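Local coordinates for protein 3-hydroxyacyl-CoA dehydrogenase (Archaeoglobus fulgidus, PDB 1ZEJ) that probably acts as an NAD-dependent dehydrogenase of the 3-hydroxyacyl-CoA dehydrogenase family, oxidising a hydroxyl-bearing substrate such as L-gulonate or a 3-hydroxyacyl-CoA, at residues A[120-125]-A[145-150]. Sequence-based numbering, arbitrary orientation.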
loop_
_atom_site.group_PDB
_atom_site.type_symbol
_atom_site.label_atom_id
_atom_site.label_comp_id
_atom_site.label_asym_id
_atom_site.label_seq_id
_atom_site.Cartn_x
_atom_site.Cartn_y
_atom_site.Cartn_z
ATOM N N ASP A 120 -34.224 -16.431 -3.101
ATOM C CA ASP A 120 -34.982 -17.193 -4.108
ATOM C C ASP A 120 -34.382 -17.074 -5.504
ATOM O O ASP A 120 -34.423 -18.016 -6.270
ATOM C CB ASP A 120 -36.416 -16.650 -4.132
ATOM C CG ASP A 120 -37.405 -17.600 -4.762
ATOM O OD1 ASP A 120 -37.561 -18.739 -4.258
ATOM O OD2 ASP A 120 -38.080 -17.183 -5.722
ATOM N N SER A 121 -33.824 -15.919 -5.843
ATOM C CA SER A 121 -33.341 -15.698 -7.213
ATOM C C SER A 121 -31.934 -15.073 -7.214
ATOM O O SER A 121 -31.724 -13.895 -7.610
ATOM C CB SER A 121 -34.374 -14.834 -7.969
ATOM O OG SER A 121 -34.783 -13.709 -7.142
ATOM N N PRO A 122 -30.950 -15.865 -6.798
ATOM C CA PRO A 122 -29.613 -15.290 -6.599
ATOM C C PRO A 122 -28.820 -14.987 -7.890
ATOM O O PRO A 122 -27.726 -14.420 -7.797
ATOM C CB PRO A 122 -28.938 -16.344 -5.735
ATOM C CG PRO A 122 -29.517 -17.581 -6.175
ATOM C CD PRO A 122 -30.960 -17.300 -6.464
ATOM N N SER A 123 -29.330 -15.384 -9.065
ATOM C CA SER A 123 -28.599 -15.093 -10.287
ATOM C C SER A 123 -28.425 -13.598 -10.545
ATOM O O SER A 123 -27.480 -13.213 -11.239
ATOM C CB SER A 123 -29.198 -15.754 -11.516
ATOM O OG SER A 123 -30.512 -15.361 -11.686
ATOM N N ARG A 124 -29.307 -12.768 -9.977
ATOM C CA ARG A 124 -29.244 -11.313 -10.182
ATOM C C ARG A 124 -28.881 -10.564 -8.905
ATOM O O ARG A 124 -29.113 -9.375 -8.786
ATOM C CB ARG A 124 -30.539 -10.787 -10.832
ATOM C CG ARG A 124 -31.802 -11.201 -10.132
ATOM C CD ARG A 124 -31.962 -10.693 -8.691
ATOM N NE ARG A 124 -33.255 -11.150 -8.226
ATOM C CZ ARG A 124 -34.381 -10.446 -8.283
ATOM N NH1 ARG A 124 -34.377 -9.176 -8.608
ATOM N NH2 ARG A 124 -35.508 -11.006 -7.936
ATOM N N PHE A 125 -28.232 -11.265 -7.975
ATOM C CA PHE A 125 -27.748 -10.691 -6.734
ATOM C C PHE A 125 -26.221 -10.653 -6.795
ATOM O O PHE A 125 -25.560 -11.615 -7.267
ATOM C CB PHE A 125 -28.116 -11.561 -5.519
ATOM C CG PHE A 125 -27.440 -11.109 -4.242
ATOM C CD1 PHE A 125 -27.794 -9.919 -3.661
ATOM C CD2 PHE A 125 -26.415 -11.857 -3.668
ATOM C CE1 PHE A 125 -27.145 -9.450 -2.522
ATOM C CE2 PHE A 125 -25.774 -11.426 -2.524
ATOM C CZ PHE A 125 -26.165 -10.198 -1.929
ATOM N N SER A 145 -21.149 -13.795 -6.228
ATOM C CA SER A 145 -21.307 -15.098 -5.617
ATOM C C SER A 145 -21.137 -16.154 -6.700
ATOM O O SER A 145 -21.052 -15.811 -7.888
ATOM C CB SER A 145 -22.658 -15.200 -4.964
ATOM O OG SER A 145 -23.684 -15.520 -5.895
ATOM N N ARG A 146 -21.138 -17.427 -6.292
ATOM C CA ARG A 146 -21.177 -18.556 -7.274
ATOM C C ARG A 146 -22.451 -18.608 -8.097
ATOM O O ARG A 146 -22.485 -19.249 -9.114
ATOM C CB ARG A 146 -20.949 -19.898 -6.583
ATOM C CG ARG A 146 -21.955 -20.305 -5.537
ATOM C CD ARG A 146 -21.384 -21.471 -4.733
ATOM N NE ARG A 146 -22.428 -22.191 -4.021
ATOM C CZ ARG A 146 -22.877 -21.859 -2.816
ATOM N NH1 ARG A 146 -22.414 -20.781 -2.183
ATOM N NH2 ARG A 146 -23.826 -22.588 -2.255
ATOM N N PHE A 147 -23.471 -17.869 -7.698
ATOM C CA PHE A 147 -24.746 -17.839 -8.402
ATOM C C PHE A 147 -24.894 -16.733 -9.415
ATOM O O PHE A 147 -25.712 -16.820 -10.302
ATOM C CB PHE A 147 -25.903 -17.684 -7.424
ATOM C CG PHE A 147 -25.961 -18.728 -6.333
ATOM C CD1 PHE A 147 -26.690 -19.882 -6.495
ATOM C CD2 PHE A 147 -25.344 -18.503 -5.092
ATOM C CE1 PHE A 147 -26.756 -20.846 -5.467
ATOM C CE2 PHE A 147 -25.434 -19.459 -4.054
ATOM C CZ PHE A 147 -26.139 -20.619 -4.249
ATOM N N THR A 148 -24.189 -15.635 -9.216
ATOM C CA THR A 148 -24.380 -14.428 -9.980
ATOM C C THR A 148 -24.152 -14.719 -11.471
ATOM O O THR A 148 -23.123 -15.321 -11.867
ATOM C CB THR A 148 -23.376 -13.329 -9.541
ATOM O OG1 THR A 148 -23.389 -13.122 -8.108
ATOM C CG2 THR A 148 -23.696 -12.037 -10.266
ATOM N N ASP A 149 -25.059 -14.276 -12.316
ATOM C CA ASP A 149 -24.835 -14.461 -13.764
ATOM C C ASP A 149 -24.064 -13.320 -14.397
ATOM O O ASP A 149 -23.944 -12.238 -13.829
ATOM C CB ASP A 149 -26.134 -14.757 -14.492
ATOM C CG ASP A 149 -27.113 -13.643 -14.437
ATOM O OD1 ASP A 149 -26.718 -12.475 -14.252
ATOM O OD2 ASP A 149 -28.311 -13.946 -14.637
ATOM N N SER A 150 -23.524 -13.567 -15.580
ATOM C CA SER A 150 -22.663 -12.600 -16.258
ATOM C C SER A 150 -23.375 -11.316 -16.684
ATOM O O SER A 150 -22.772 -10.239 -16.694
ATOM C CB SER A 150 -22.115 -13.209 -17.555
ATOM O OG SER A 150 -21.537 -12.191 -18.355
HETATM O O HOH W 1 -25.720 -14.150 -6.001
#
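Thr148 and Asp149 each bond a carbonyl of residues 120-125. The amide N of Asp149 donates to Ser123 O at 2.9 Å, almost straight (172° at the hydrogen) and on a carbonyl lone pair. Thr148 OG1 donates to Phe125 O over 2.8 Å, nearly end-on to that carbonyl (160°), and accepts from Ser145 N within its own turn. With chi1 at -52°, OG1 lies beside the threonine's backbone N, where it can serve both partners. Without that hydroxyl, as with an alanine here, Phe125 O is likely to keep only its water bond of the two, and Ser145 N would probably lose this acceptor. That water donates to both Pro122 O and Phe125 O and accepts from Ser145 OG, which also takes Phe147 N in an ST turn. Asp149 is the N-cap of helix 150-162, its side chain capping a backbone N there, and OD1 is also hydrogen-bonded to Thr152 OG1; its OD2 comes 3.7 Å from Ser123 CB. Farther out, Ser123 CA points its hydrogen at Phe147 O (3.4 Å), and Pro122 CG meets Phe147 CD1 obliquely at 3.7 Å. Arg146 CG lies above one face of that phenylalanine ring, offset toward the rim. The contact thus joins the loops preceding strand 125-130 and following its antiparallel neighbour 139-144 in the NAD-binding domain. Polar links across this surface seam end on main-chain carbonyls, donated to by one amide, one hydroxyl and one water, with a small apolar patch beside them.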